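Local coordinates for extracellular haem-binding protein (Streptomyces reticuli, PDB 3FPW), which binds haem outside the cell, probably degrades it, and depends on its oligomeric assembly to interact with a two-component sensor kinase, at residues D84-S89 with G176-Q181; G97-T102 with S115-A120; V124-P129 with T149-G154; K135-A138 with L143-I146. All coordinates share one frame; numbering follows the deposited sequence. Where two conformers were deposited one is given.

Contact 1: D84-S89 with G176-Q181; sequences DGRHVS and GDLDEQ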
# COMPACT_ATOMS: atom_id res chain seq x y z
N ASP A 84 11.88 -3.65 -34.64
CA ASP A 84 10.95 -2.65 -35.17
C ASP A 84 11.20 -1.25 -34.65
O ASP A 84 10.46 -0.32 -34.97
CB ASP A 84 9.53 -3.03 -34.82
CG ASP A 84 9.07 -4.28 -35.50
OD1 ASP A 84 9.84 -4.86 -36.32
OD2 ASP A 84 7.93 -4.69 -35.23
N GLY A 85 12.24 -1.09 -33.85
CA GLY A 85 12.55 0.20 -33.26
C GLY A 85 11.59 0.60 -32.15
O GLY A 85 11.38 1.80 -31.92
N ARG A 86 10.98 -0.38 -31.50
CA ARG A 86 10.07 -0.14 -30.38
C ARG A 86 10.79 -0.35 -29.05
O ARG A 86 11.80 -1.07 -28.98
CB ARG A 86 8.81 -1.02 -30.45
CG ARG A 86 7.56 -0.33 -31.03
CD ARG A 86 7.85 0.18 -32.41
NE ARG A 86 6.77 0.94 -33.06
CZ ARG A 86 5.96 0.43 -33.97
NH1 ARG A 86 6.05 -0.86 -34.29
NH2 ARG A 86 5.04 1.20 -34.56
N HIS A 87 10.27 0.28 -28.01
CA HIS A 87 10.91 0.27 -26.69
C HIS A 87 9.90 -0.23 -25.69
O HIS A 87 8.95 0.47 -25.39
CB HIS A 87 11.31 1.70 -26.35
CG HIS A 87 12.12 2.34 -27.42
ND1 HIS A 87 13.47 2.09 -27.57
CD2 HIS A 87 11.77 3.17 -28.43
CE1 HIS A 87 13.92 2.76 -28.61
NE2 HIS A 87 12.91 3.42 -29.16
N VAL A 88 10.07 -1.46 -25.20
CA VAL A 88 9.01 -2.11 -24.43
C VAL A 88 9.56 -2.69 -23.15
O VAL A 88 10.77 -2.90 -23.03
CB VAL A 88 8.31 -3.24 -25.22
CG1 VAL A 88 7.70 -2.68 -26.53
CG2 VAL A 88 9.26 -4.45 -25.49
N SER A 89 8.67 -2.94 -22.20
CA SER A 89 8.98 -3.81 -21.09
C SER A 89 8.24 -5.11 -21.30
O SER A 89 7.16 -5.13 -21.92
CB SER A 89 8.55 -3.20 -19.73
OG SER A 89 9.26 -2.01 -19.42
N GLY A 176 -1.70 -1.28 -28.07
CA GLY A 176 -1.81 -2.58 -27.41
C GLY A 176 -1.71 -3.71 -28.42
O GLY A 176 -1.16 -4.78 -28.13
N ASP A 177 -2.22 -3.48 -29.62
CA ASP A 177 -2.16 -4.53 -30.63
C ASP A 177 -0.71 -4.82 -31.02
O ASP A 177 -0.32 -5.97 -31.17
CB ASP A 177 -3.02 -4.19 -31.84
CG ASP A 177 -4.53 -4.34 -31.55
OD1 ASP A 177 -4.92 -5.00 -30.55
OD2 ASP A 177 -5.31 -3.77 -32.34
N LEU A 178 0.11 -3.77 -31.14
CA LEU A 178 1.54 -3.98 -31.39
C LEU A 178 2.18 -4.68 -30.19
O LEU A 178 2.95 -5.60 -30.36
CB LEU A 178 2.26 -2.67 -31.68
CG LEU A 178 2.01 -2.16 -33.09
CD1 LEU A 178 2.46 -0.71 -33.13
CD2 LEU A 178 2.79 -3.02 -34.06
N ASP A 179 1.87 -4.22 -28.97
CA ASP A 179 2.39 -4.91 -27.78
C ASP A 179 2.12 -6.41 -27.89
O ASP A 179 2.98 -7.25 -27.61
CB ASP A 179 1.69 -4.45 -26.49
CG ASP A 179 2.08 -3.06 -26.04
OD1 ASP A 179 3.24 -2.65 -26.26
OD2 ASP A 179 1.22 -2.37 -25.41
N GLU A 180 0.89 -6.74 -28.26
CA GLU A 180 0.49 -8.14 -28.27
C GLU A 180 1.17 -8.92 -29.39
O GLU A 180 1.43 -10.11 -29.24
CB GLU A 180 -1.03 -8.29 -28.29
CG GLU A 180 -1.47 -9.55 -27.58
CD GLU A 180 -2.97 -9.59 -27.38
OE1 GLU A 180 -3.66 -10.24 -28.20
OE2 GLU A 180 -3.45 -8.95 -26.43
N GLN A 181 1.47 -8.26 -30.51
CA GLN A 181 2.32 -8.85 -31.55
C GLN A 181 3.65 -9.29 -30.95
O GLN A 181 4.12 -10.40 -31.20
CB GLN A 181 2.57 -7.84 -32.67
CG GLN A 181 3.42 -8.32 -33.84
CD GLN A 181 3.49 -7.27 -34.97
OE1 GLN A 181 4.53 -6.67 -35.20
NE2 GLN A 181 2.37 -7.05 -35.64

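Contact 2: G97-T102 with S115-A120; sequences GNTLVT and SAERKA. With PO4 (phosphate ion), chain E; PO4 (phosphate ion), chain G; PO4 (phosphate ion), chain D.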
# COMPACT_ATOMS: atom_id res chain seq x y z
N GLY A 97 0.93 -16.80 -10.09
CA GLY A 97 0.44 -15.45 -10.14
C GLY A 97 1.81 -14.76 -9.84
O GLY A 97 1.93 -13.52 -9.77
N ASN A 98 2.88 -15.55 -9.69
CA ASN A 98 4.24 -14.98 -9.46
C ASN A 98 4.93 -14.50 -10.73
O ASN A 98 4.92 -15.20 -11.75
CB ASN A 98 5.19 -16.00 -8.80
CG ASN A 98 4.81 -16.34 -7.37
OD1 ASN A 98 4.13 -15.57 -6.70
ND2 ASN A 98 5.25 -17.51 -6.89
N THR A 99 5.55 -13.33 -10.65
CA THR A 99 6.38 -12.88 -11.77
C THR A 99 7.64 -13.71 -11.81
O THR A 99 8.31 -13.87 -10.80
CB THR A 99 6.75 -11.40 -11.64
OG1 THR A 99 5.53 -10.63 -11.63
CG2 THR A 99 7.62 -10.94 -12.79
N LEU A 100 7.95 -14.26 -12.98
CA LEU A 100 9.14 -15.09 -13.19
C LEU A 100 10.29 -14.33 -13.83
O LEU A 100 11.45 -14.53 -13.48
CB LEU A 100 8.81 -16.27 -14.11
CG LEU A 100 7.69 -17.20 -13.66
CD1 LEU A 100 7.66 -18.37 -14.64
CD2 LEU A 100 7.91 -17.70 -12.25
N VAL A 101 9.96 -13.44 -14.77
CA VAL A 101 10.96 -12.65 -15.49
C VAL A 101 10.40 -11.27 -15.78
O VAL A 101 9.23 -11.15 -16.16
CB VAL A 101 11.32 -13.28 -16.87
CG1 VAL A 101 12.24 -12.34 -17.69
CG2 VAL A 101 11.98 -14.62 -16.70
N THR A 102 11.21 -10.24 -15.59
CA THR A 102 10.90 -8.92 -16.16
C THR A 102 12.11 -8.38 -16.85
O THR A 102 13.26 -8.60 -16.40
CB THR A 102 10.45 -7.88 -15.11
OG1 THR A 102 11.49 -7.68 -14.13
CG2 THR A 102 9.18 -8.32 -14.43
N SER A 115 2.61 -2.22 -16.34
CA SER A 115 1.61 -2.54 -17.35
C SER A 115 1.87 -3.94 -17.90
O SER A 115 0.96 -4.74 -18.01
CB SER A 115 1.62 -1.51 -18.47
OG SER A 115 0.65 -1.80 -19.47
N ALA A 116 3.13 -4.24 -18.23
CA ALA A 116 3.48 -5.55 -18.79
C ALA A 116 3.20 -6.66 -17.77
O ALA A 116 2.60 -7.69 -18.12
CB ALA A 116 4.93 -5.57 -19.18
N GLU A 117 3.57 -6.41 -16.51
CA GLU A 117 3.31 -7.39 -15.46
C GLU A 117 1.83 -7.70 -15.32
O GLU A 117 1.43 -8.87 -15.24
CB GLU A 117 3.84 -6.88 -14.13
CG GLU A 117 5.24 -7.22 -13.80
CD GLU A 117 5.51 -7.01 -12.32
OE1 GLU A 117 5.29 -5.87 -11.87
OE2 GLU A 117 5.90 -7.98 -11.61
N ARG A 118 1.01 -6.66 -15.27
CA ARG A 118 -0.42 -6.86 -15.08
C ARG A 118 -1.07 -7.53 -16.27
O ARG A 118 -1.97 -8.35 -16.09
CB ARG A 118 -1.11 -5.56 -14.73
CG ARG A 118 -0.66 -5.06 -13.38
CD ARG A 118 -1.42 -3.81 -12.98
NE ARG A 118 -1.19 -3.55 -11.56
CZ ARG A 118 -2.15 -3.42 -10.66
NH1 ARG A 118 -3.44 -3.46 -11.03
NH2 ARG A 118 -1.83 -3.20 -9.40
N LYS A 119 -0.63 -7.18 -17.48
CA LYS A 119 -1.16 -7.86 -18.66
C LYS A 119 -0.86 -9.35 -18.63
O LYS A 119 -1.72 -10.16 -18.96
CB LYS A 119 -0.60 -7.28 -19.96
CG LYS A 119 -1.10 -5.87 -20.22
CD LYS A 119 -0.57 -5.40 -21.56
CE LYS A 119 -0.73 -3.90 -21.76
NZ LYS A 119 -0.09 -3.44 -23.05
N ALA A 120 0.38 -9.71 -18.29
CA ALA A 120 0.75 -11.11 -18.19
C ALA A 120 -0.11 -11.86 -17.14
O ALA A 120 -0.58 -12.99 -17.39
CB ALA A 120 2.25 -11.23 -17.85
P PO4 E . 1.81 -5.28 -10.16
O1 PO4 E . 2.60 -6.15 -11.10
O2 PO4 E . 1.64 -3.88 -10.73
O3 PO4 E . 0.44 -5.89 -9.93
O4 PO4 E . 2.56 -5.19 -8.84
P PO4 G . -4.42 -3.50 -7.39
O1 PO4 G . -5.09 -3.75 -8.72
O2 PO4 G . -3.78 -2.13 -7.37
O3 PO4 G . -5.48 -3.58 -6.31
O4 PO4 G . -3.36 -4.54 -7.13
P PO4 D . 0.94 0.28 -22.77
O1 PO4 D . 1.81 -0.25 -23.90
O2 PO4 D . 0.13 1.41 -23.35
O3 PO4 D . 0.01 -0.83 -22.41
O4 PO4 D . 1.66 0.76 -21.49

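Contact 3: V124-P129 with T149-G154; sequences VSWNAP and TLFLAG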
# COMPACT_ATOMS: atom_id res chain seq x y z
N VAL A 124 -2.83 -15.01 -18.04
CA VAL A 124 -2.70 -16.34 -17.47
C VAL A 124 -3.87 -16.68 -16.55
O VAL A 124 -4.22 -17.84 -16.39
CB VAL A 124 -1.34 -16.58 -16.75
CG1 VAL A 124 -1.33 -15.92 -15.40
CG2 VAL A 124 -1.10 -18.11 -16.60
N SER A 125 -4.49 -15.65 -15.97
CA SER A 125 -5.65 -15.85 -15.11
C SER A 125 -6.87 -16.37 -15.86
O SER A 125 -7.60 -17.21 -15.33
CB SER A 125 -6.02 -14.57 -14.38
OG SER A 125 -5.06 -14.25 -13.39
N TRP A 126 -7.08 -15.87 -17.07
CA TRP A 126 -8.24 -16.29 -17.88
C TRP A 126 -7.86 -17.16 -19.07
O TRP A 126 -8.73 -17.60 -19.83
CB TRP A 126 -9.08 -15.07 -18.33
CG TRP A 126 -9.97 -14.55 -17.24
CD1 TRP A 126 -11.23 -15.00 -16.92
CD2 TRP A 126 -9.67 -13.51 -16.31
NE1 TRP A 126 -11.73 -14.29 -15.85
CE2 TRP A 126 -10.79 -13.38 -15.45
CE3 TRP A 126 -8.56 -12.68 -16.10
CZ2 TRP A 126 -10.84 -12.43 -14.42
CZ3 TRP A 126 -8.62 -11.74 -15.07
CH2 TRP A 126 -9.74 -11.63 -14.24
N ASN A 127 -6.57 -17.47 -19.21
CA ASN A 127 -6.10 -18.28 -20.33
C ASN A 127 -6.58 -17.73 -21.67
O ASN A 127 -7.10 -18.46 -22.52
CB ASN A 127 -6.50 -19.74 -20.16
CG ASN A 127 -5.81 -20.63 -21.16
OD1 ASN A 127 -4.72 -20.30 -21.64
ND2 ASN A 127 -6.42 -21.79 -21.45
N ALA A 128 -6.37 -16.43 -21.86
CA ALA A 128 -6.86 -15.75 -23.06
C ALA A 128 -6.01 -14.52 -23.30
O ALA A 128 -5.54 -13.91 -22.33
CB ALA A 128 -8.33 -15.33 -22.87
N PRO A 129 -5.85 -14.12 -24.56
CA PRO A 129 -5.13 -12.87 -24.87
C PRO A 129 -5.87 -11.68 -24.28
O PRO A 129 -7.10 -11.67 -24.25
CB PRO A 129 -5.18 -12.81 -26.40
CG PRO A 129 -5.59 -14.17 -26.87
CD PRO A 129 -6.40 -14.77 -25.76
N THR A 149 -5.25 -6.85 -12.14
CA THR A 149 -5.55 -7.03 -13.57
C THR A 149 -5.36 -5.79 -14.45
O THR A 149 -5.34 -4.65 -13.97
CB THR A 149 -6.97 -7.57 -13.79
OG1 THR A 149 -7.92 -6.59 -13.35
CG2 THR A 149 -7.17 -8.88 -12.99
N LEU A 150 -5.20 -6.02 -15.74
CA LEU A 150 -5.16 -4.96 -16.73
C LEU A 150 -5.73 -5.51 -18.02
O LEU A 150 -5.09 -6.32 -18.68
CB LEU A 150 -3.73 -4.44 -16.92
CG LEU A 150 -3.60 -3.32 -17.93
CD1 LEU A 150 -4.57 -2.18 -17.66
CD2 LEU A 150 -2.14 -2.80 -17.94
N PHE A 151 -6.94 -5.07 -18.36
CA PHE A 151 -7.66 -5.61 -19.50
C PHE A 151 -7.35 -4.78 -20.75
O PHE A 151 -8.18 -4.01 -21.26
CB PHE A 151 -9.15 -5.58 -19.18
CG PHE A 151 -9.58 -6.72 -18.30
CD1 PHE A 151 -9.31 -6.71 -16.93
CD2 PHE A 151 -10.23 -7.82 -18.84
CE1 PHE A 151 -9.71 -7.76 -16.11
CE2 PHE A 151 -10.62 -8.89 -18.01
CZ PHE A 151 -10.36 -8.86 -16.66
N LEU A 152 -6.14 -4.91 -21.23
CA LEU A 152 -5.62 -4.06 -22.28
C LEU A 152 -4.68 -4.93 -23.12
O LEU A 152 -3.84 -5.64 -22.56
CB LEU A 152 -4.85 -2.90 -21.64
CG LEU A 152 -4.14 -1.93 -22.56
CD1 LEU A 152 -5.16 -1.15 -23.42
CD2 LEU A 152 -3.27 -1.00 -21.72
N ALA A 153 -4.89 -4.92 -24.43
CA ALA A 153 -4.10 -5.73 -25.36
C ALA A 153 -2.60 -5.69 -25.05
O ALA A 153 -2.03 -4.64 -24.77
CB ALA A 153 -4.35 -5.25 -26.80
N GLY A 154 -1.99 -6.87 -25.10
CA GLY A 154 -0.57 -7.00 -24.93
C GLY A 154 -0.13 -8.18 -24.08
O GLY A 154 1.08 -8.41 -23.92

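Contact 4: K135-A138 with L143-I146; sequences KRLA and LKDI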
# COMPACT_ATOMS: atom_id res chain seq x y z
N LYS A 135 -12.55 -7.09 -24.57
CA LYS A 135 -13.85 -7.06 -25.24
C LYS A 135 -14.96 -7.63 -24.37
O LYS A 135 -16.14 -7.30 -24.54
CB LYS A 135 -13.74 -7.77 -26.59
CG LYS A 135 -12.74 -7.10 -27.50
CD LYS A 135 -12.57 -7.86 -28.81
CE LYS A 135 -11.27 -7.47 -29.51
NZ LYS A 135 -11.21 -6.05 -29.96
N ARG A 136 -14.57 -8.44 -23.39
CA ARG A 136 -15.52 -8.99 -22.43
C ARG A 136 -16.10 -7.92 -21.51
O ARG A 136 -17.14 -8.13 -20.90
CB ARG A 136 -14.87 -10.07 -21.57
CG ARG A 136 -14.51 -11.31 -22.34
CD ARG A 136 -13.97 -12.37 -21.41
NE ARG A 136 -13.41 -13.49 -22.16
CZ ARG A 136 -12.94 -14.60 -21.59
NH1 ARG A 136 -12.97 -14.72 -20.27
NH2 ARG A 136 -12.44 -15.57 -22.33
N LEU A 137 -15.40 -6.80 -21.41
CA LEU A 137 -15.86 -5.70 -20.57
C LEU A 137 -17.19 -5.10 -21.05
O LEU A 137 -17.89 -4.43 -20.29
CB LEU A 137 -14.78 -4.63 -20.49
CG LEU A 137 -13.50 -5.08 -19.79
CD1 LEU A 137 -12.48 -3.96 -19.78
CD2 LEU A 137 -13.78 -5.56 -18.37
N ALA A 138 -17.54 -5.37 -22.30
CA ALA A 138 -18.81 -4.89 -22.83
C ALA A 138 -19.99 -5.50 -22.08
O ALA A 138 -20.97 -4.81 -21.80
CB ALA A 138 -18.91 -5.18 -24.33
N LEU A 143 -15.25 -6.75 -14.45
CA LEU A 143 -14.11 -7.66 -14.47
C LEU A 143 -12.85 -6.87 -14.17
O LEU A 143 -11.95 -7.35 -13.47
CB LEU A 143 -13.98 -8.35 -15.83
CG LEU A 143 -14.98 -9.47 -16.10
CD1 LEU A 143 -14.82 -9.92 -17.53
CD2 LEU A 143 -14.79 -10.64 -15.16
N LYS A 144 -12.79 -5.64 -14.68
CA LYS A 144 -11.56 -4.85 -14.55
C LYS A 144 -11.33 -4.32 -13.13
O LYS A 144 -10.28 -3.75 -12.84
CB LYS A 144 -11.54 -3.72 -15.58
CG LYS A 144 -12.48 -2.59 -15.27
CD LYS A 144 -12.40 -1.54 -16.38
CE LYS A 144 -13.59 -0.59 -16.32
NZ LYS A 144 -13.73 0.06 -14.99
N ASP A 145 -12.29 -4.56 -12.24
CA ASP A 145 -12.14 -4.17 -10.84
C ASP A 145 -11.43 -5.24 -10.01
O ASP A 145 -11.09 -5.03 -8.85
CB ASP A 145 -13.52 -3.80 -10.27
CG ASP A 145 -14.07 -2.52 -10.91
OD1 ASP A 145 -13.28 -1.58 -11.11
OD2 ASP A 145 -15.27 -2.46 -11.22
N ILE A 146 -11.20 -6.38 -10.63
CA ILE A 146 -10.48 -7.46 -9.97
C ILE A 146 -9.02 -7.03 -9.79
O ILE A 146 -8.36 -6.61 -10.74
CB ILE A 146 -10.58 -8.75 -10.77
CG1 ILE A 146 -12.02 -9.26 -10.75
CG2 ILE A 146 -9.58 -9.82 -10.27
CD1 ILE A 146 -12.30 -10.39 -11.74

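Contact 1: D84-S89 with G176-Q181
Arg-86 lays one face of its guanidinium group over the CD1 methyl of Leu-178. This joins the loop 84-89 to the start of helix 176-187. The loop begins with a Schellman motif, in which Gly-85 takes a positive phi and ends helix 67-83 ahead of strand 89-94. The van der Waals touches are few. Arg-86 NH2 sits 3.5 Å from Leu-178 CD1, and Arg-86 NH1 sits 3.9 Å from Leu-178 CD2. The arginine chain bends at chi2 (57°) and meets the leucine at about a right angle. A bound iron(III) ion is also about 3 Å from the nearest part of the Arg-86 side chain.

The polar links run to the next turn of the helix. Arg-86 NH1 and Asp-84 OD2 both hydrogen-bond to Tyr-182 OH. A leucine in place of Arg-86 would probably cost that hydroxyl one of its two loop partners and take the flat group off Leu-178 CD1. Asp-84 OD2 and Gln-181 OE1 are two acceptors and stay 3.9 Å apart, with their carboxylate and amide planes perpendicular. Deeper in, Asp-179 OD1 accepts a bond from Ala-173 N, and Val-88 CG1 comes to 4.5 Å from Asp-179 OD1.

Contact 2: G97-T102 with S115-A120
Thr-99 and Glu-117 carry this contact, which sets one turn of helix 112-126 beside strand 99-104, outermost in this chain's sheet. Along the helix, Ser-115 comes first; its OG lies near the chain D phosphate, but any bond there is weak and doubtful. Glu-117 follows, its chain extended beyond CG. Glu-117 OE2 accepts a hydrogen bond of 2.7 Å from Thr-99 OG1. The hydroxyl meets the anti side of the carboxylate, 22° out of its plane. The Glu-117 CG also lies 4.1 Å from Thr-102 CG2. Arg-118 turns to two phosphates at the edge of its guanidinium. Arg-118 NE bonds O2 of the chain E ion at 3.0 Å, while NH1 and NH2 grip O1 and O2 of the chain G ion. A methionine in place of Arg-118 would probably leave both anions without this charged partner. The phosphates probably come from the crystallisation liquor. Lys-119 NZ bonds O3 of the chain D phosphate at 2.7 Å and also forms a salt bridge with Asp-179. Further along, Ala-120 packs on Val-93 of strand 89-94, and Glu-117 touches Ala-91 there. Val-101 packs on helix 67-83, and strand 99-104 pairs antiparallel with a strand of a second subunit, so the sheet continues across the interface.

Contact 3: V124-P129 with T149-G154
Trp-126 holds CG beside its backbone N (chi1 -78°), and this sends the indole across to Phe-151 and Thr-149. Thr-149 has OG1 between its backbone N and carbonyl carbon (chi1 65°); CG2 then stands anti to the carbonyl carbon, which carries the methyl to the indole edge. The two aromatic rings meet obliquely. Phe-151 CZ lies over one face of the indole, 3.7 Å from Trp-126 CZ3 and equally close to CH2. The phenyl and the six-membered ring of the indole have centroids 5.3 Å apart and planes at 57°. Thr-149 CG2 comes instead to the indole edge, in its plane, 3.8 Å from Trp-126 CZ3. The tryptophan is therefore touched on a face and at an edge by two residues of the same loop. The Thr-149 hydroxyl is bonded to Ile-146 O and lies at the edge of the phenyl ring. The contact across the segments is wholly apolar.

The O of Phe-151 accepts a bond from Thr-142 of a third subunit. Leu-133 of helix 130-135 touches both aromatic side chains. Asn-127, with positive phi, ends helix 112-126, and Pro-129 is the N-cap residue before helix 130-135. The arrangement is an oblique aromatic pair, with Phe-151 at the centre of an inverse gamma turn, packing the end of helix 112-126 on the loop before strand 155-160 in this HbpS-like protein.

Contact 4: K135-A138 with L143-I146
Leu-137 presses its CD2 methyl against Leu-143 and Lys-144, and this is the tight part of the contact. Leu-137 CD2 sits 3.8 Å from Leu-143 CB and just as far from Lys-144 N, with Lys-144 CB at 4.0 Å. It thus rests on a 3-10 segment, touching backbone as well as side chains. The two leucines meet at a slant. Both also pack on Phe-151. The other branch of Leu-137 is looser, with Leu-137 CD1 4.2 Å from Lys-144 CD.

The setting is a connection that doubles back on itself. Residues 136-138 have helical backbone angles after helix 130-135, and residues 143-145 belong to the 3-10 segment, which begins earlier. The CA atoms of Leu-137 and Leu-143 come to 6.6 Å. Within the second segment, Ile-146 N bonds Leu-143 O at 3.1 Å.

Away from that methyl the packing thins, as befits a contact at the surface. Arg-136 contributes its CB, 4.0 Å from Leu-143 CD1, and its side chain also packs on Trp-126 and Ala-128. Lys-144 has CG in the crowded position between backbone N and carbonyl carbon (chi1 73°), and its amine end leads away from Leu-137. A bound iron(III) ion lies about 4 Å from the nearest part of that side chain. Neighbouring subunits reach this region too: Leu-143 packs on Leu-152 of a fourth subunit, and Leu-137 on Thr-142 of a third.

Contact 3 is the buried one of the four, and contact 4 lies at the surface, farthest from the centre of the chain. Both join their segments by apolar packing, and one phenylalanine of contact 3 is shared with the leucines of contact 4. Contacts 1 and 2 are partly buried and more polar: contact 2 pairs a hydroxyl with a carboxylate beside cations that grip phosphates, and a charged pair ties it to contact 1. Contacts 2 and 3 both use helix 112-126, where Lys-119 NZ also bonds Ala-153 O. Glu-180 reaches from the helix of contact 1 to Gly-154 N in contact 3. Other subunits touch contacts 2, 3 and 4, but none touches the segments of contact 1.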